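Local coordinates for protein metagenomic carboxyl esterase MGS0156 (Uncultured organism, PDB 5D8M) that probably hydrolyses carboxylic esters, working as a serine esterase of the alpha/beta-hydrolase fold, at residues 135-140 with 169-174; 150-155 with 175-180. One frame throughout, in Å; residues are numbered along the deposited sequence.

Interactions 1 and 2 sit side by side, their centres about 12 Å apart, and share helix 172-177, whose start packs on helix 132-143 and whose end leads into strand 178-184. The joint between them is the Phe-154 ring of interaction 2. Ile-139 CG2 lies 3.6 Å from Phe-154 CE1, and Leu-174 CD1 lies 4.1 Å from Phe-154 CZ, so both sides of interaction 1 press on one aromatic ring of the central sheet. Strand 151-157 then runs straight into helix 159-170, the strand-turn-helix where alpha/beta hydrolases carry the nucleophilic serine. Interaction 2 holds the first part of that strand, and interaction 1 lies where helix 159-170 ends.

Interaction 1 (135-140 with 169-174); sequences NAAIIH and VSYPDL
The imidazole of His-140 and the phenol ring of Tyr-171 form an offset stack, planes 10° apart and centroids 3.9 Å from each other. Over one face of the imidazole lies Tyr-171 CD1; at its edge, in the ring plane, sits Asp-173 OD2. Tyr-171 is covered on both faces, by His-140 ND1 on one and by CB of its own neighbour Ser-170 on the other. The slip between the rings brings each CB over the partner ring: His-140 CB is 4.0 Å from the Tyr-171 centroid, a CH-pi contact that Tyr-171 CB returns.

His-140 CG stands anti to the backbone N, which sends the ring out from helix 132-143 to the break between helices 159-170 and 172-177, part of the helical layer flanking an alpha/beta-hydrolase sheet. Tyr-171 is that break, both the residue that leaves one helix and the N-cap position of the next. His-140 NE2 donates to Asp-173 OD2, in the first turn of helix 172-177, at 2.8 Å (172°). The carboxylate is turned 79° from the ring and would tend to stabilise a protonated imidazole. Tyr-171 OH rests 3.5 Å from Ala-137 CB. Deeper in, Leu-174 CB approaches His-140 CD2 at 4.1 Å.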
loop_
_atom_site.group_PDB
_atom_site.type_symbol
_atom_site.label_atom_id
_atom_site.label_comp_id
_atom_site.label_asym_id
_atom_site.label_seq_id
_atom_site.Cartn_x
_atom_site.Cartn_y
_atom_site.Cartn_z
ATOM N N ASN A 135 13.788 4.266 -7.780
ATOM C CA ASN A 135 13.507 3.608 -6.501
ATOM C C ASN A 135 13.603 2.094 -6.595
ATOM O O ASN A 135 13.989 1.434 -5.634
ATOM C CB ASN A 135 12.126 4.012 -5.981
ATOM C CG ASN A 135 12.138 5.386 -5.359
ATOM O OD1 ASN A 135 13.198 5.947 -5.117
ATOM N ND2 ASN A 135 10.968 5.923 -5.072
ATOM N N ALA A 136 13.239 1.549 -7.748
ATOM C CA ALA A 136 13.378 0.117 -8.008
ATOM C C ALA A 136 14.832 -0.331 -7.855
ATOM O O ALA A 136 15.100 -1.419 -7.347
ATOM C CB ALA A 136 12.864 -0.222 -9.404
ATOM N N ALA A 137 15.776 0.497 -8.301
ATOM C CA ALA A 137 17.179 0.133 -8.153
ATOM C C ALA A 137 17.605 0.146 -6.677
ATOM O O ALA A 137 18.414 -0.680 -6.241
ATOM C CB ALA A 137 18.067 1.055 -8.994
ATOM N N ILE A 138 17.068 1.088 -5.910
ATOM C CA ILE A 138 17.332 1.153 -4.476
ATOM C C ILE A 138 16.868 -0.136 -3.790
ATOM O O ILE A 138 17.600 -0.743 -2.994
ATOM C CB ILE A 138 16.629 2.390 -3.846
ATOM C CG1 ILE A 138 17.343 3.651 -4.324
ATOM C CG2 ILE A 138 16.597 2.290 -2.307
ATOM C CD1 ILE A 138 16.621 4.987 -3.986
ATOM N N ILE A 139 15.656 -0.555 -4.136
ATOM C CA ILE A 139 15.045 -1.739 -3.555
ATOM C C ILE A 139 15.858 -2.983 -3.912
ATOM O O ILE A 139 16.178 -3.816 -3.046
ATOM C CB ILE A 139 13.588 -1.874 -4.031
ATOM C CG1 ILE A 139 12.762 -0.697 -3.489
ATOM C CG2 ILE A 139 13.006 -3.192 -3.574
ATOM C CD1 ILE A 139 11.430 -0.503 -4.219
ATOM N N HIS A 140 16.215 -3.086 -5.184
ATOM C CA HIS A 140 17.098 -4.137 -5.659
ATOM C C HIS A 140 18.389 -4.246 -4.821
ATOM O O HIS A 140 18.798 -5.343 -4.432
ATOM C CB HIS A 140 17.451 -3.880 -7.125
ATOM C CG HIS A 140 18.274 -4.956 -7.746
ATOM N ND1 HIS A 140 19.297 -4.687 -8.628
ATOM C CD2 HIS A 140 18.214 -6.306 -7.637
ATOM C CE1 HIS A 140 19.834 -5.826 -9.034
ATOM N NE2 HIS A 140 19.197 -6.823 -8.443
ATOM N N VAL A 169 9.948 -6.639 -12.251
ATOM C CA VAL A 169 9.997 -6.741 -13.693
ATOM C C VAL A 169 11.390 -6.461 -14.244
ATOM O O VAL A 169 11.809 -7.074 -15.221
ATOM C CB VAL A 169 8.978 -5.781 -14.343
ATOM C CG1 VAL A 169 9.216 -5.679 -15.846
ATOM C CG2 VAL A 169 7.556 -6.272 -14.063
ATOM N N SER A 170 12.115 -5.538 -13.625
ATOM C CA SER A 170 13.444 -5.153 -14.120
ATOM C C SER A 170 14.564 -6.106 -13.713
ATOM O O SER A 170 15.546 -6.263 -14.441
ATOM C CB SER A 170 13.803 -3.750 -13.630
ATOM O OG SER A 170 12.929 -2.802 -14.206
ATOM N N TYR A 171 14.436 -6.722 -12.544
ATOM C CA TYR A 171 15.537 -7.522 -12.005
ATOM C C TYR A 171 15.098 -8.946 -11.736
ATOM O O TYR A 171 14.558 -9.232 -10.688
ATOM C CB TYR A 171 16.068 -6.869 -10.721
ATOM C CG TYR A 171 16.410 -5.403 -10.906
ATOM C CD1 TYR A 171 17.561 -5.027 -11.592
ATOM C CD2 TYR A 171 15.602 -4.401 -10.391
ATOM C CE1 TYR A 171 17.893 -3.695 -11.766
ATOM C CE2 TYR A 171 15.921 -3.056 -10.569
ATOM C CZ TYR A 171 17.068 -2.708 -11.253
ATOM O OH TYR A 171 17.404 -1.381 -11.433
ATOM N N PRO A 172 15.317 -9.850 -12.701
ATOM C CA PRO A 172 14.975 -11.265 -12.501
ATOM C C PRO A 172 15.587 -11.864 -11.234
ATOM O O PRO A 172 14.994 -12.748 -10.633
ATOM C CB PRO A 172 15.557 -11.947 -13.744
ATOM C CG PRO A 172 15.579 -10.878 -14.778
ATOM C CD PRO A 172 15.844 -9.584 -14.052
ATOM N N ASP A 173 16.761 -11.404 -10.827
ATOM C CA ASP A 173 17.350 -11.941 -9.610
ATOM C C ASP A 173 16.555 -11.519 -8.363
ATOM O O ASP A 173 16.457 -12.285 -7.403
ATOM C CB ASP A 173 18.815 -11.523 -9.486
ATOM C CG ASP A 173 19.014 -10.020 -9.588
ATOM O OD1 ASP A 173 18.258 -9.351 -10.326
ATOM O OD2 ASP A 173 19.949 -9.505 -8.942
ATOM N N LEU A 174 15.979 -10.315 -8.372
ATOM C CA LEU A 174 15.100 -9.921 -7.276
ATOM C C LEU A 174 13.815 -10.763 -7.300
ATOM O O LEU A 174 13.333 -11.222 -6.266
ATOM C CB LEU A 174 14.761 -8.432 -7.357
ATOM C CG LEU A 174 13.733 -7.980 -6.333
ATOM C CD1 LEU A 174 14.311 -8.200 -4.930
ATOM C CD2 LEU A 174 13.349 -6.521 -6.538
#

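Interaction 2 (150-155 with 175-180)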
loop_
_atom_site.group_PDB
_atom_site.type_symbol
_atom_site.label_atom_id
_atom_site.label_comp_id
_atom_site.label_asym_id
_atom_site.label_seq_id
_atom_site.Cartn_x
_atom_site.Cartn_y
_atom_site.Cartn_z
ATOM N N ASP A 150 16.225 -15.847 4.572
ATOM C CA ASP A 150 14.969 -15.189 4.903
ATOM C C ASP A 150 13.976 -15.361 3.775
ATOM O O ASP A 150 14.343 -15.318 2.603
ATOM C CB ASP A 150 15.169 -13.693 5.173
ATOM C CG ASP A 150 15.737 -13.406 6.558
ATOM O OD1 ASP A 150 15.854 -14.336 7.378
ATOM O OD2 ASP A 150 16.022 -12.219 6.836
ATOM N N THR A 151 12.716 -15.549 4.123
ATOM C CA THR A 151 11.674 -15.505 3.111
ATOM C C THR A 151 11.168 -14.063 2.960
ATOM O O THR A 151 10.630 -13.469 3.898
ATOM C CB THR A 151 10.534 -16.481 3.451
ATOM O OG1 THR A 151 11.066 -17.811 3.509
ATOM C CG2 THR A 151 9.481 -16.440 2.374
ATOM N N ILE A 152 11.388 -13.495 1.779
ATOM C CA ILE A 152 11.136 -12.080 1.544
ATOM C C ILE A 152 9.673 -11.810 1.176
ATOM O O ILE A 152 9.163 -12.333 0.176
ATOM C CB ILE A 152 12.055 -11.543 0.431
ATOM C CG1 ILE A 152 13.517 -11.679 0.861
ATOM C CG2 ILE A 152 11.703 -10.103 0.096
ATOM C CD1 ILE A 152 13.862 -10.888 2.139
ATOM N N VAL A 153 9.000 -11.026 2.017
ATOM C CA VAL A 153 7.634 -10.601 1.751
ATOM C C VAL A 153 7.569 -9.074 1.761
ATOM O O VAL A 153 7.680 -8.453 2.813
ATOM C CB VAL A 153 6.648 -11.189 2.789
ATOM C CG1 VAL A 153 5.223 -10.599 2.583
ATOM C CG2 VAL A 153 6.634 -12.713 2.689
ATOM N N PHE A 154 7.415 -8.465 0.589
ATOM C CA PHE A 154 7.263 -7.016 0.520
ATOM C C PHE A 154 5.905 -6.623 1.078
ATOM O O PHE A 154 4.901 -7.276 0.786
ATOM C CB PHE A 154 7.381 -6.502 -0.922
ATOM C CG PHE A 154 8.793 -6.527 -1.472
ATOM C CD1 PHE A 154 9.692 -5.532 -1.136
ATOM C CD2 PHE A 154 9.211 -7.548 -2.326
ATOM C CE1 PHE A 154 10.995 -5.528 -1.638
ATOM C CE2 PHE A 154 10.517 -7.552 -2.836
ATOM C CZ PHE A 154 11.407 -6.530 -2.494
ATOM N N VAL A 155 5.897 -5.576 1.900
ATOM C CA VAL A 155 4.666 -4.926 2.313
ATOM C C VAL A 155 4.816 -3.465 1.957
ATOM O O VAL A 155 5.699 -2.781 2.480
ATOM C CB VAL A 155 4.388 -5.087 3.811
ATOM C CG1 VAL A 155 3.075 -4.416 4.170
ATOM C CG2 VAL A 155 4.337 -6.586 4.171
ATOM N N ALA A 175 13.264 -10.978 -8.482
ATOM C CA ALA A 175 12.055 -11.798 -8.614
ATOM C C ALA A 175 12.282 -13.188 -8.037
ATOM O O ALA A 175 11.459 -13.704 -7.278
ATOM C CB ALA A 175 11.645 -11.912 -10.061
ATOM N N ALA A 176 13.408 -13.792 -8.398
ATOM C CA ALA A 176 13.736 -15.141 -7.928
ATOM C C ALA A 176 13.929 -15.176 -6.409
ATOM O O ALA A 176 13.775 -16.207 -5.777
ATOM C CB ALA A 176 14.976 -15.644 -8.622
ATOM N N ARG A 177 14.267 -14.036 -5.834
ATOM C CA ARG A 177 14.521 -13.914 -4.405
ATOM C C ARG A 177 13.229 -13.670 -3.587
ATOM O O ARG A 177 13.195 -13.848 -2.368
ATOM C CB ARG A 177 15.506 -12.759 -4.183
ATOM C CG ARG A 177 15.908 -12.501 -2.758
ATOM C CD ARG A 177 16.813 -13.612 -2.229
ATOM N NE ARG A 177 17.060 -13.419 -0.805
ATOM C CZ ARG A 177 16.282 -13.913 0.158
ATOM N NH1 ARG A 177 15.215 -14.642 -0.158
ATOM N NH2 ARG A 177 16.575 -13.677 1.435
ATOM N N THR A 178 12.173 -13.242 -4.268
ATOM C CA THR A 178 10.994 -12.699 -3.591
ATOM C C THR A 178 9.871 -13.727 -3.505
ATOM O O THR A 178 9.483 -14.292 -4.529
ATOM C CB THR A 178 10.481 -11.441 -4.333
ATOM O OG1 THR A 178 11.514 -10.444 -4.344
ATOM C CG2 THR A 178 9.224 -10.861 -3.663
ATOM N N ALA A 179 9.321 -13.949 -2.312
ATOM C CA ALA A 179 8.175 -14.857 -2.183
ATOM C C ALA A 179 6.819 -14.170 -2.445
ATOM O O ALA A 179 5.910 -14.767 -3.029
ATOM C CB ALA A 179 8.161 -15.502 -0.821
ATOM N N ALA A 180 6.680 -12.931 -2.012
ATOM C CA ALA A 180 5.364 -12.301 -2.041
ATOM C C ALA A 180 5.448 -10.794 -2.047
ATOM O O ALA A 180 6.407 -10.214 -1.509
ATOM C CB ALA A 180 4.535 -12.772 -0.842
HETATM O O HOH W 1 11.966 -15.329 -0.301
#
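Asp-150 O is held by two bonds from a single guanidinium: Arg-177 NH1 and NH2 both donate to it, each at 3.0 Å. Arg-177 comes end-on with the oxygen practically in its plane, but the two bonds differ at the carbonyl. NH1 lies nearly along the C=O axis (169°), whereas NH2 stands above the carbonyl plane. Its CG is anti to the backbone N and the chain bends at chi2 (71°), which brings the guanidinium to the carbonyl of Asp-150 just before strand 151-157. Ile-152 CG1 packs over one face of the guanidinium, 3.6 Å from Arg-177 CZ. The carboxylate of Asp-150 turns elsewhere, to a salt bridge with Arg-88.

Further along, Ile-152 O receives Ala-179 N at 3.0 Å and, weakly, Ala-180 N. Ala-179 has helical backbone angles, and this kink lets two successive N-H groups turn to one oxygen. A water accepts from Ile-152 N and donates to Arg-177 O, bridging the two backbones before direct pairing begins; the axes of strands 151-155 and 178-180 are at 55°. A parallel bridge forms at Val-153 and Ala-180, where Phe-154 N donates to Ala-180 O at 2.9 Å. Val-153 and Ala-180 put their side chains on the same face of the sheet, against Val-335 of helix 324-338.

Phe-154 meets Thr-178 with its ring edge: Thr-178 OG1 is in the ring plane, 3.4 Å from Phe-154 CE2, while Thr-178 CG2 touches CD2 and CE2. That hydroxyl is hydrogen-bonded to Leu-174 O. Thr-151 CG2 also touches Ala-179 CB, 3.6 Å away. Strand 151-157, the two helices after it and strand 178-184 make a beta-alpha-beta crossover of the kind that builds the alpha/beta-hydrolase fold, its first strand leading to the turn that carries the nucleophile in this family.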